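Local coordinates for imelysin-like protein (Psychrobacter arcticus, PDB 3PF0) that is of unknown function but belongs to the imelysin-like (M75) family, is possibly a metallopeptidase, and is probably made with a lipoprotein-type signal, at residues E51-T56 against L215-T220; C85-S91 against S180-C186; Q107-E113 against A270-K275; V139-V143 against P169-A174; L279-T284 against L304-L308. All blocks are in the same frame, centred on the assembly; numbering follows the deposited sequence.

Interaction 1 (E51-T56 against L215-T220)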
# COMPACT_ATOMS: atom_id res chain seq x y z
N GLU A 51 1.08 3.49 -26.01
CA GLU A 51 1.75 3.76 -24.74
C GLU A 51 1.06 4.92 -24.02
O GLU A 51 0.77 4.79 -22.84
CB GLU A 51 3.23 4.06 -24.98
CG GLU A 51 4.12 3.72 -23.81
CD GLU A 51 5.59 3.76 -24.17
OE1 GLU A 51 6.04 2.89 -24.94
OE2 GLU A 51 6.29 4.68 -23.69
N LYS A 52 0.79 6.03 -24.74
CA LYS A 52 0.10 7.21 -24.20
C LYS A 52 -1.28 6.81 -23.63
O LYS A 52 -1.60 7.20 -22.50
CB LYS A 52 -0.05 8.28 -25.30
CG LYS A 52 -0.76 9.56 -24.86
CD LYS A 52 -0.96 10.51 -26.03
CE LYS A 52 -1.56 11.82 -25.61
NZ LYS A 52 -1.84 12.68 -26.79
N THR A 53 -2.06 6.02 -24.40
CA THR A 53 -3.40 5.52 -24.05
C THR A 53 -3.33 4.63 -22.79
O THR A 53 -4.16 4.79 -21.89
CB THR A 53 -4.01 4.78 -25.27
OG1 THR A 53 -4.15 5.69 -26.36
CG2 THR A 53 -5.37 4.14 -24.97
N TYR A 54 -2.33 3.72 -22.71
CA TYR A 54 -2.17 2.83 -21.56
C TYR A 54 -1.85 3.63 -20.29
O TYR A 54 -2.52 3.42 -19.28
CB TYR A 54 -1.11 1.74 -21.81
CG TYR A 54 -0.81 0.88 -20.60
CD1 TYR A 54 -1.72 -0.07 -20.15
CD2 TYR A 54 0.38 1.02 -19.90
CE1 TYR A 54 -1.46 -0.85 -19.02
CE2 TYR A 54 0.65 0.25 -18.76
CZ TYR A 54 -0.27 -0.68 -18.33
OH TYR A 54 -0.00 -1.44 -17.22
N LEU A 55 -0.86 4.55 -20.36
CA LEU A 55 -0.44 5.41 -19.24
C LEU A 55 -1.59 6.33 -18.77
O LEU A 55 -1.72 6.56 -17.57
CB LEU A 55 0.80 6.24 -19.61
CG LEU A 55 2.13 5.48 -19.82
CD1 LEU A 55 3.12 6.33 -20.56
CD2 LEU A 55 2.73 4.99 -18.49
N THR A 56 -2.44 6.81 -19.70
CA THR A 56 -3.61 7.63 -19.38
C THR A 56 -4.64 6.77 -18.63
O THR A 56 -5.24 7.24 -17.67
CB THR A 56 -4.19 8.26 -20.67
OG1 THR A 56 -3.17 9.05 -21.28
CG2 THR A 56 -5.41 9.14 -20.41
N LEU A 215 3.68 10.87 -15.40
CA LEU A 215 3.86 9.61 -16.13
C LEU A 215 4.44 9.82 -17.55
O LEU A 215 4.41 8.88 -18.35
CB LEU A 215 2.53 8.84 -16.22
CG LEU A 215 2.05 8.11 -14.96
CD1 LEU A 215 0.66 7.54 -15.16
CD2 LEU A 215 3.01 6.97 -14.56
N ALA A 216 4.99 11.03 -17.84
CA ALA A 216 5.58 11.43 -19.14
C ALA A 216 4.70 10.94 -20.31
O ALA A 216 5.18 10.36 -21.29
CB ALA A 216 7.00 10.90 -19.26
N ILE A 217 3.38 11.17 -20.17
CA ILE A 217 2.32 10.74 -21.09
C ILE A 217 2.47 11.42 -22.47
O ILE A 217 2.22 10.76 -23.48
CB ILE A 217 0.94 10.98 -20.43
CG1 ILE A 217 0.73 9.98 -19.27
CG2 ILE A 217 -0.23 10.91 -21.43
CD1 ILE A 217 -0.42 10.26 -18.29
N ASP A 218 2.91 12.71 -22.50
CA ASP A 218 3.08 13.50 -23.72
C ASP A 218 4.46 13.28 -24.38
O ASP A 218 4.70 13.78 -25.49
CB ASP A 218 2.88 15.00 -23.40
CG ASP A 218 3.87 15.62 -22.42
OD1 ASP A 218 4.35 14.90 -21.52
OD2 ASP A 218 4.14 16.84 -22.54
N LYS A 219 5.36 12.53 -23.72
CA LYS A 219 6.72 12.30 -24.23
C LYS A 219 6.99 10.83 -24.64
O LYS A 219 8.15 10.45 -24.75
CB LYS A 219 7.75 12.75 -23.17
CG LYS A 219 7.69 14.23 -22.80
CD LYS A 219 8.74 14.58 -21.75
CE LYS A 219 8.82 16.07 -21.51
NZ LYS A 219 10.05 16.44 -20.76
N THR A 220 5.93 10.03 -24.91
CA THR A 220 6.07 8.61 -25.28
C THR A 220 6.85 8.40 -26.60
O THR A 220 7.49 7.36 -26.76
CB THR A 220 4.71 7.90 -25.37
OG1 THR A 220 3.86 8.60 -26.27
CG2 THR A 220 4.04 7.73 -24.01
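Near the start of helix 48-84, Glu-51 points toward the loop 215-220 and lays its carboxylate against a methyl, OE2 to Thr-220 CG2 at 3.8 Å; no polar partner for OE2 is modelled. Lys-52 sits closest to Ile-217 in backbone (CA-CA 5.2 Å): its CG lies 3.5 Å from Ile-217 O and 3.7 Å from Ile-217 CG2, while its amine leads off to solvent. Leu-55 is the centrepiece, with CB 3.8 Å from Ile-217 CG1, CD1 3.8 Å from Thr-220 CG2, and its carbonyl O 3.5 Å from Leu-215 CD1. Thr-56 closes the row, its OG1 bonded to Lys-52 O (2.7 Å) and 3.5 Å from Ile-217 CG2. Segment 215-220 begins within the Schellman motif that ends helix 183-214, with Ala-216 (positive phi) as C-prime residue; Leu-215 and Ile-217 flank it and pack on Leu-55. Thr-220 OG1 bonds to Ala-48 O. With no hydrogen bond between the two segments, they meet by van der Waals fit, which joins this helix end to the N-terminal part of helix 48-84.

Interaction 2 (C85-S91 against S180-C186); sequences CQKAPVS and SLDAGQC
Two chain turns meet side by side, antiparallel, with Pro-89, Val-90 and Ser-91 opposite Asp-182, Leu-181 and Ser-180 (CA-CA 4.6, 4.9 and 4.6 Å). Val-90 and Leu-181, both extended (phi/psi -98/124° and -109/121°), make one hydrogen-bonded antiparallel bridge: Val-90 N gives to Leu-181 O at 2.9 Å, and Leu-181 N to Val-90 O at 2.8 Å. Each of these carbonyls also receives a CA-H...O contact, Pro-89 CA to Leu-181 O at 3.1 Å and Ser-180 CA to Val-90 O at 3.3 Å. A cis peptide precedes Pro-89. This isolated bridge in an all-helical protein is reinforced by a disulfide, Cys-85 SG to Cys-186 SG at 2.0 Å with chi3 -83°, tying the turn between helices 48-84 and 92-112 to the start of helix 183-214. That start carries a capping box: Asp-182 (chi1 p) is the N-cap, its OD1 accepting from Gln-185 N at 3.0 Å, while Asp-182 N gives to Gln-185 OE1 at 3.1 Å. Cys-186 N is satisfied by Asp-182 O at 2.9 Å. Val-90 (chi1 t) brings CG2 to 3.7 Å from Cys-186 SG, and Ala-88 CB lies 4.4 Å from the same sulfur; Leu-181 reaches Leu-95 and Leu-98 of helix 92-112.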
# COMPACT_ATOMS: atom_id res chain seq x y z
N CYS A 85 -16.86 9.55 19.64
CA CYS A 85 -16.11 10.23 20.70
C CYS A 85 -16.92 11.30 21.46
O CYS A 85 -16.50 11.72 22.54
CB CYS A 85 -14.79 10.77 20.17
SG CYS A 85 -13.58 9.45 19.85
N GLN A 86 -18.14 11.62 20.99
CA GLN A 86 -19.08 12.49 21.69
C GLN A 86 -19.60 11.78 22.97
O GLN A 86 -20.01 12.45 23.92
CB GLN A 86 -20.23 12.89 20.77
CG GLN A 86 -19.87 14.04 19.84
CD GLN A 86 -21.03 14.45 18.97
OE1 GLN A 86 -21.08 14.12 17.78
NE2 GLN A 86 -21.97 15.18 19.54
N LYS A 87 -19.56 10.43 22.99
CA LYS A 87 -19.98 9.61 24.12
C LYS A 87 -18.76 8.83 24.68
O LYS A 87 -18.82 7.62 24.88
CB LYS A 87 -21.14 8.66 23.74
CG LYS A 87 -22.43 9.38 23.33
CD LYS A 87 -23.50 8.41 22.84
CE LYS A 87 -24.68 9.13 22.23
NZ LYS A 87 -25.78 8.19 21.89
N ALA A 88 -17.64 9.56 24.93
CA ALA A 88 -16.39 9.02 25.48
C ALA A 88 -16.58 8.65 26.97
O ALA A 88 -17.31 9.35 27.67
CB ALA A 88 -15.26 10.02 25.32
N PRO A 89 -15.98 7.53 27.47
CA PRO A 89 -15.05 6.60 26.79
C PRO A 89 -15.73 5.72 25.73
O PRO A 89 -16.90 5.35 25.87
CB PRO A 89 -14.48 5.77 27.95
CG PRO A 89 -15.57 5.78 28.99
CD PRO A 89 -16.16 7.17 28.89
N VAL A 90 -14.99 5.43 24.65
CA VAL A 90 -15.48 4.62 23.54
C VAL A 90 -14.98 3.18 23.73
O VAL A 90 -13.78 2.96 23.88
CB VAL A 90 -15.08 5.22 22.17
CG1 VAL A 90 -15.50 4.32 21.00
CG2 VAL A 90 -15.66 6.62 21.99
N SER A 91 -15.90 2.21 23.76
CA SER A 91 -15.61 0.78 23.90
C SER A 91 -16.68 -0.04 23.16
O SER A 91 -17.47 0.53 22.40
CB SER A 91 -15.54 0.39 25.38
OG SER A 91 -16.75 0.69 26.05
N SER A 180 -10.68 0.30 25.36
CA SER A 180 -11.41 1.53 25.63
C SER A 180 -10.59 2.75 25.22
O SER A 180 -9.37 2.76 25.42
CB SER A 180 -11.74 1.61 27.12
OG SER A 180 -12.52 2.75 27.44
N LEU A 181 -11.26 3.77 24.65
CA LEU A 181 -10.65 5.05 24.28
C LEU A 181 -11.15 6.12 25.22
O LEU A 181 -12.36 6.34 25.28
CB LEU A 181 -10.97 5.47 22.82
CG LEU A 181 -10.43 4.67 21.64
CD1 LEU A 181 -11.00 5.20 20.34
CD2 LEU A 181 -8.92 4.76 21.55
N ASP A 182 -10.24 6.79 25.94
CA ASP A 182 -10.65 7.90 26.81
C ASP A 182 -10.66 9.21 25.99
O ASP A 182 -10.36 9.17 24.79
CB ASP A 182 -9.77 8.01 28.08
CG ASP A 182 -8.29 8.31 27.90
OD1 ASP A 182 -7.93 8.92 26.87
OD2 ASP A 182 -7.51 8.00 28.82
N ALA A 183 -11.01 10.35 26.62
CA ALA A 183 -11.11 11.64 25.94
C ALA A 183 -9.84 12.02 25.13
O ALA A 183 -9.97 12.43 23.98
CB ALA A 183 -11.44 12.74 26.95
N GLY A 184 -8.65 11.85 25.74
CA GLY A 184 -7.37 12.14 25.10
C GLY A 184 -7.07 11.23 23.92
O GLY A 184 -6.64 11.71 22.86
N GLN A 185 -7.32 9.91 24.08
CA GLN A 185 -7.12 8.93 23.01
C GLN A 185 -8.10 9.18 21.84
O GLN A 185 -7.72 9.02 20.68
CB GLN A 185 -7.28 7.50 23.55
CG GLN A 185 -6.01 6.99 24.21
CD GLN A 185 -6.26 5.96 25.28
OE1 GLN A 185 -7.41 5.62 25.64
NE2 GLN A 185 -5.18 5.43 25.83
N CYS A 186 -9.32 9.64 22.16
CA CYS A 186 -10.36 10.00 21.21
C CYS A 186 -9.94 11.19 20.35
O CYS A 186 -10.12 11.16 19.13
CB CYS A 186 -11.66 10.29 21.95
SG CYS A 186 -12.91 9.01 21.73

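Interaction 3 (Q107-E113 against A270-K275); sequences QAWASAE and AIINAK
Helical residues 107-112, at the C-terminal end of helix 92-112, and the helix 270-275 run in roughly the same direction, their axes 8.2 Å apart at closest approach and crossing at -41°. Glu-113 follows the first helix. The register pairs Gln-107 with Ile-271 (CA-CA 5.5 Å) and Ser-111 with Lys-275 (5.2 Å). Small residues permit this close approach: Ala-110 CB points at the partner, 4.2 Å from Ala-274 CB and 4.0 Å from Ile-271 CG2, and Ala-274 CB lies 3.5 Å from Gln-107 O. Gln-107 (chi1 m, chi2 t) extends over Ala-270, with Gln-107 NE2 3.7 Å from Ala-270 CB. A water accepts a weak 2.6 Å bond from Gln-107 NE2 and one from Asn-273 ND2 at 2.8 Å, and donates to Ala-270 O at 2.9 Å. Lys-275 (chi1 m, chi2 and chi3 t) runs past Ala-110, CG 3.9 Å from Ala-110 CB, to a salt bridge, NZ to Glu-113 OE1 at 2.9 Å; Glu-113 OE2 bonds to Asn-130 ND2. Ser-111 OG is hydrogen-bonded with Thr-278 OG1. Near the chain's centre, this is an alanine-lined helix-helix crossing with a charged pair at one end, joining helix 92-112 to helix 268-283 in the all-helical imelysin-like fold.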
# COMPACT_ATOMS: atom_id res chain seq x y z
N GLN A 107 -6.03 -1.33 4.14
CA GLN A 107 -6.12 -2.12 2.91
C GLN A 107 -6.11 -1.20 1.66
O GLN A 107 -5.42 -1.53 0.69
CB GLN A 107 -7.37 -3.01 2.92
CG GLN A 107 -7.24 -4.23 3.83
CD GLN A 107 -8.51 -5.04 3.86
OE1 GLN A 107 -9.52 -4.64 4.43
NE2 GLN A 107 -8.47 -6.21 3.27
N ALA A 108 -6.85 -0.06 1.71
CA ALA A 108 -6.92 0.93 0.62
C ALA A 108 -5.56 1.59 0.39
O ALA A 108 -5.17 1.78 -0.76
CB ALA A 108 -7.97 1.99 0.93
N TRP A 109 -4.84 1.93 1.45
CA TRP A 109 -3.52 2.52 1.29
C TRP A 109 -2.50 1.49 0.79
O TRP A 109 -1.62 1.85 0.01
CB TRP A 109 -3.02 3.19 2.56
CG TRP A 109 -1.64 3.76 2.40
CD1 TRP A 109 -0.48 3.24 2.91
CD2 TRP A 109 -1.25 4.84 1.54
NE1 TRP A 109 0.60 3.97 2.46
CE2 TRP A 109 0.16 4.93 1.59
CE3 TRP A 109 -1.96 5.73 0.71
CZ2 TRP A 109 0.87 5.91 0.88
CZ3 TRP A 109 -1.25 6.69 -0.00
CH2 TRP A 109 0.15 6.77 0.09
N ALA A 110 -2.64 0.21 1.22
CA ALA A 110 -1.76 -0.88 0.77
C ALA A 110 -1.85 -1.01 -0.76
O ALA A 110 -0.83 -1.19 -1.42
CB ALA A 110 -2.12 -2.19 1.45
N SER A 111 -3.07 -0.84 -1.31
CA SER A 111 -3.32 -0.85 -2.75
C SER A 111 -2.68 0.37 -3.42
O SER A 111 -1.97 0.20 -4.40
CB SER A 111 -4.82 -0.90 -3.01
OG SER A 111 -5.30 -2.17 -2.60
N ALA A 112 -2.86 1.58 -2.85
CA ALA A 112 -2.28 2.84 -3.37
C ALA A 112 -0.73 2.81 -3.37
O ALA A 112 -0.10 3.55 -4.14
CB ALA A 112 -2.78 4.03 -2.56
N GLU A 113 -0.12 1.93 -2.54
CA GLU A 113 1.34 1.78 -2.45
C GLU A 113 1.95 1.14 -3.72
O GLU A 113 3.18 1.05 -3.82
CB GLU A 113 1.72 0.98 -1.21
CG GLU A 113 1.78 1.85 0.04
CD GLU A 113 2.16 1.15 1.33
OE1 GLU A 113 1.97 -0.08 1.41
OE2 GLU A 113 2.58 1.85 2.27
N ALA A 270 -4.69 -9.63 5.51
CA ALA A 270 -5.52 -8.64 4.82
C ALA A 270 -4.67 -7.60 4.06
O ALA A 270 -5.08 -7.18 2.98
CB ALA A 270 -6.43 -7.94 5.81
N ILE A 271 -3.50 -7.21 4.61
CA ILE A 271 -2.61 -6.24 3.96
C ILE A 271 -1.93 -6.88 2.74
O ILE A 271 -1.94 -6.28 1.67
CB ILE A 271 -1.58 -5.63 4.96
CG1 ILE A 271 -2.27 -5.04 6.23
CG2 ILE A 271 -0.69 -4.57 4.28
CD1 ILE A 271 -3.44 -3.98 5.95
N ILE A 272 -1.39 -8.12 2.88
CA ILE A 272 -0.72 -8.83 1.78
C ILE A 272 -1.72 -9.13 0.64
O ILE A 272 -1.38 -8.95 -0.53
CB ILE A 272 0.01 -10.11 2.29
CG1 ILE A 272 1.07 -9.77 3.39
CG2 ILE A 272 0.65 -10.92 1.15
CD1 ILE A 272 2.16 -8.68 3.05
N ASN A 273 -2.96 -9.52 0.99
CA ASN A 273 -4.06 -9.80 0.06
C ASN A 273 -4.44 -8.56 -0.76
O ASN A 273 -4.58 -8.65 -1.98
CB ASN A 273 -5.26 -10.32 0.84
CG ASN A 273 -6.35 -10.92 0.01
OD1 ASN A 273 -6.16 -11.92 -0.70
ND2 ASN A 273 -7.55 -10.37 0.13
N ALA A 274 -4.56 -7.39 -0.10
CA ALA A 274 -4.90 -6.13 -0.78
C ALA A 274 -3.82 -5.77 -1.81
O ALA A 274 -4.16 -5.40 -2.93
CB ALA A 274 -5.05 -5.01 0.24
N LYS A 275 -2.53 -5.97 -1.46
CA LYS A 275 -1.41 -5.70 -2.36
C LYS A 275 -1.41 -6.68 -3.53
O LYS A 275 -1.24 -6.25 -4.67
CB LYS A 275 -0.07 -5.74 -1.61
CG LYS A 275 0.08 -4.61 -0.60
CD LYS A 275 1.49 -4.51 -0.05
CE LYS A 275 1.63 -3.20 0.68
NZ LYS A 275 2.98 -2.63 0.52
O HOH W 1 -7.54 -7.92 1.56

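Interaction 4 (V139-V143 against P169-A174)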
# COMPACT_ATOMS: atom_id res chain seq x y z
N VAL A 139 6.98 3.72 16.66
CA VAL A 139 5.56 4.07 16.66
C VAL A 139 4.92 3.86 18.06
O VAL A 139 4.32 4.80 18.59
CB VAL A 139 4.77 3.32 15.54
CG1 VAL A 139 3.26 3.54 15.67
CG2 VAL A 139 5.24 3.73 14.15
N HIS A 140 5.08 2.66 18.65
CA HIS A 140 4.49 2.27 19.94
C HIS A 140 4.68 3.32 21.08
O HIS A 140 3.68 3.83 21.60
CB HIS A 140 5.06 0.91 20.40
CG HIS A 140 4.61 0.51 21.77
ND1 HIS A 140 3.30 0.12 22.02
CD2 HIS A 140 5.30 0.50 22.93
CE1 HIS A 140 3.24 -0.14 23.32
NE2 HIS A 140 4.42 0.08 23.91
N GLY A 141 5.92 3.59 21.46
CA GLY A 141 6.26 4.52 22.54
C GLY A 141 5.93 5.97 22.29
O GLY A 141 5.50 6.68 23.21
N GLY A 142 6.11 6.41 21.05
CA GLY A 142 5.86 7.78 20.64
C GLY A 142 4.41 8.22 20.69
O GLY A 142 4.13 9.36 21.07
N VAL A 143 3.49 7.33 20.28
CA VAL A 143 2.06 7.65 20.22
C VAL A 143 1.55 7.94 21.64
O VAL A 143 1.00 9.01 21.86
CB VAL A 143 1.23 6.58 19.46
CG1 VAL A 143 -0.27 6.78 19.64
CG2 VAL A 143 1.59 6.57 17.98
N PRO A 169 -0.01 3.51 10.99
CA PRO A 169 0.49 2.79 12.18
C PRO A 169 0.22 3.52 13.51
O PRO A 169 0.10 2.85 14.54
CB PRO A 169 1.99 2.67 11.92
CG PRO A 169 2.32 3.80 11.01
CD PRO A 169 1.11 3.96 10.14
N GLY A 170 0.13 4.86 13.48
CA GLY A 170 -0.20 5.67 14.64
C GLY A 170 -1.62 5.39 15.10
O GLY A 170 -1.86 5.14 16.29
N LEU A 171 -2.57 5.38 14.15
CA LEU A 171 -3.98 5.09 14.42
C LEU A 171 -4.16 3.64 14.91
O LEU A 171 -4.91 3.39 15.85
CB LEU A 171 -4.81 5.35 13.15
CG LEU A 171 -5.10 6.82 12.86
CD1 LEU A 171 -5.39 7.05 11.38
CD2 LEU A 171 -6.23 7.35 13.74
N GLU A 172 -3.40 2.71 14.32
CA GLU A 172 -3.45 1.30 14.70
C GLU A 172 -3.11 1.14 16.17
O GLU A 172 -3.83 0.45 16.91
CB GLU A 172 -2.46 0.50 13.85
CG GLU A 172 -2.50 -0.99 14.16
CD GLU A 172 -1.42 -1.82 13.50
OE1 GLU A 172 -0.49 -1.24 12.89
OE2 GLU A 172 -1.51 -3.06 13.58
N GLU A 173 -2.02 1.80 16.59
CA GLU A 173 -1.51 1.78 17.94
C GLU A 173 -2.52 2.38 18.91
O GLU A 173 -2.77 1.78 19.95
CB GLU A 173 -0.16 2.52 18.01
CG GLU A 173 0.56 2.41 19.35
CD GLU A 173 0.72 1.01 19.90
OE1 GLU A 173 1.51 0.23 19.33
OE2 GLU A 173 0.03 0.67 20.89
N ALA A 174 -3.11 3.55 18.57
CA ALA A 174 -4.09 4.20 19.44
C ALA A 174 -5.38 3.39 19.58
O ALA A 174 -5.94 3.33 20.68
CB ALA A 174 -4.40 5.59 18.94
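Val-139 CG1 lies over the first turn of the opposing segment, 3.4 Å from Pro-169 O, 4.1 Å from Pro-169 CB, 4.0 Å from Gly-170 N and 4.3 Å from Glu-173 CB. One helical turn on, Val-143 packs further along the same helix: its CG2 approaches Gly-170 CA at 3.9 Å, CB sits 4.2 Å from Glu-173 CG, and CG1 reaches Ala-174 CB at 4.4 Å. Both valines have chi1 near t and point toward the partner helix, where Gly-170 presents bare backbone to them. Segments 139-143 and 169-174, on helices 138-149 and 167-176, cross steeply at -70°, their axes 9.4 Å apart at closest approach, and the nearest CA pairs, Val-139 with Gly-170 and His-140 with Glu-173, are each 6.3 Å apart. They belong to the connection between the long helices 92-112 and 183-214 of this all-helical protein, and Tyr-188 of the latter touches both Val-143 and Ala-174. On the more exposed flank, Glu-173 (chi1 t, chi2 p) folds its carboxylate back to His-140, whose ND1 gives a weak hydrogen bond to OE1 at 3.2 Å; the oxygen lies at the ring edge, near its plane. The aliphatic part of Glu-173 meanwhile lies against both valines. Val-139 N is bonded to Asp-134 OD2, and Leu-171, on the far side of its helix, packs on Ala-192, Leu-196 and Trp-102.

Interaction 5 (L279-T284 against L304-L308)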
# COMPACT_ATOMS: atom_id res chain seq x y z
N LEU A 279 -1.93 -5.83 -7.61
CA LEU A 279 -0.93 -6.29 -8.57
C LEU A 279 -1.60 -7.18 -9.63
O LEU A 279 -1.31 -7.02 -10.82
CB LEU A 279 0.20 -7.05 -7.86
CG LEU A 279 1.48 -7.32 -8.67
CD1 LEU A 279 2.27 -6.04 -8.91
CD2 LEU A 279 2.36 -8.32 -7.97
N ASN A 280 -2.53 -8.07 -9.21
CA ASN A 280 -3.29 -8.94 -10.11
C ASN A 280 -4.17 -8.11 -11.07
O ASN A 280 -4.27 -8.46 -12.25
CB ASN A 280 -4.16 -9.92 -9.34
CG ASN A 280 -4.83 -10.94 -10.23
OD1 ASN A 280 -4.17 -11.80 -10.82
ND2 ASN A 280 -6.14 -10.84 -10.37
N LYS A 281 -4.78 -7.03 -10.57
CA LYS A 281 -5.62 -6.12 -11.36
C LYS A 281 -4.79 -5.45 -12.46
O LYS A 281 -5.28 -5.28 -13.57
CB LYS A 281 -6.26 -5.05 -10.44
CG LYS A 281 -7.61 -4.55 -10.92
CD LYS A 281 -7.79 -3.06 -10.67
CE LYS A 281 -8.99 -2.51 -11.39
NZ LYS A 281 -8.95 -1.02 -11.47
N ALA A 282 -3.52 -5.10 -12.15
CA ALA A 282 -2.59 -4.48 -13.08
C ALA A 282 -2.06 -5.49 -14.11
O ALA A 282 -1.98 -5.15 -15.29
CB ALA A 282 -1.43 -3.85 -12.31
N MSE A 283 -1.70 -6.72 -13.67
CA MSE A 283 -1.14 -7.79 -14.51
C MSE A 283 -2.16 -8.46 -15.43
O MSE A 283 -1.78 -8.91 -16.51
CB MSE A 283 -0.45 -8.87 -13.67
CG MSE A 283 0.80 -8.40 -12.92
SE MSE A 283 1.99 -7.30 -13.99
CE MSE A 283 3.11 -6.59 -12.58
N THR A 284 -3.45 -8.57 -15.00
CA THR A 284 -4.51 -9.23 -15.79
C THR A 284 -5.39 -8.18 -16.51
O THR A 284 -6.43 -8.53 -17.09
CB THR A 284 -5.36 -10.18 -14.93
OG1 THR A 284 -6.12 -9.43 -13.98
CG2 THR A 284 -4.53 -11.27 -14.23
N LEU A 304 2.08 -15.09 -15.43
CA LEU A 304 1.95 -14.11 -14.35
C LEU A 304 0.58 -14.24 -13.67
O LEU A 304 0.52 -14.24 -12.44
CB LEU A 304 2.18 -12.68 -14.84
CG LEU A 304 3.57 -12.11 -14.61
CD1 LEU A 304 3.80 -10.89 -15.48
CD2 LEU A 304 3.79 -11.75 -13.13
N SER A 305 -0.50 -14.38 -14.47
CA SER A 305 -1.87 -14.56 -13.97
C SER A 305 -2.00 -15.82 -13.10
O SER A 305 -2.60 -15.77 -12.02
CB SER A 305 -2.86 -14.64 -15.14
OG SER A 305 -4.20 -14.82 -14.70
N THR A 306 -1.40 -16.94 -13.55
CA THR A 306 -1.42 -18.23 -12.84
C THR A 306 -0.63 -18.11 -11.53
O THR A 306 -1.15 -18.55 -10.50
CB THR A 306 -0.92 -19.35 -13.75
OG1 THR A 306 -1.83 -19.47 -14.85
CG2 THR A 306 -0.81 -20.70 -13.04
N ALA A 307 0.57 -17.50 -11.56
CA ALA A 307 1.43 -17.31 -10.38
C ALA A 307 0.74 -16.45 -9.30
O ALA A 307 0.81 -16.80 -8.12
CB ALA A 307 2.76 -16.69 -10.78
N LEU A 308 0.08 -15.35 -9.71
CA LEU A 308 -0.64 -14.47 -8.80
C LEU A 308 -1.85 -15.20 -8.17
O LEU A 308 -2.09 -15.05 -6.97
CB LEU A 308 -1.09 -13.19 -9.51
CG LEU A 308 -0.04 -12.08 -9.61
CD1 LEU A 308 -0.24 -11.27 -10.84
CD2 LEU A 308 -0.07 -11.18 -8.40
O HOH W 2 -4.81 -14.28 -11.67
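Segments 279-283 and 304-308 run nearly antiparallel (165° between directions), their axes 10.0 Å apart at closest approach, and meet through side chains. Leu-308, with chi1 at -83° and chi2 at 150°, reaches across to two residues one turn apart: its CD2 is 3.8 Å from Leu-279 CD2, which the t,p rotamer of Leu-279 places there, and its CD1 is 3.7 Å from CG of Met-283, a selenomethionine. Met-283 is m,m,t, which sets its SE 4.3 Å from Leu-304 CD1. On the less buried flank Asn-280 (chi1 t) brings OD1 to 3.6 Å from Leu-308 CB. A water donates to Asn-280 OD1 and to Ser-305 O, both at 2.7 Å, and accepts from Ser-305 OG at 3.1 Å, so the two helices are bridged without a direct hydrogen bond. Thr-284, in the p rotamer, turns OG1 back to its own helix, bonding to Asn-280 O at 2.7 Å, and offers CG2 to Ser-305 OG at 3.6 Å. Leu-279 and Met-283 also touch helices 225-250 and 327-351. This is the apolar seam of an antiparallel helix pair, 268-283 with 298-316, within the helical bundle that makes up this part of the fold.

Interactions 2 and 4 form one neighbourhood: their centres are 16 Å apart and they touch, Leu-181 CD2 packing on Ala-174 O at 3.4 Å, with interaction 4 nested inside the chain loop that the disulfide region closes. Interaction 3, near the chain's centre, lies between this end and the other: its centre is 19 Å from that of interaction 4 and 15 Å from that of interaction 5, with which it shares helix 268-283. Interaction 1 lies across the chain's centre from interaction 2, with centres 48 Å apart, yet helix 48-84, which carries segment 51-56, ends right before Cys-85 of interaction 2. Interactions 1 and 5 approach to about 5 Å between nearest atoms without touching.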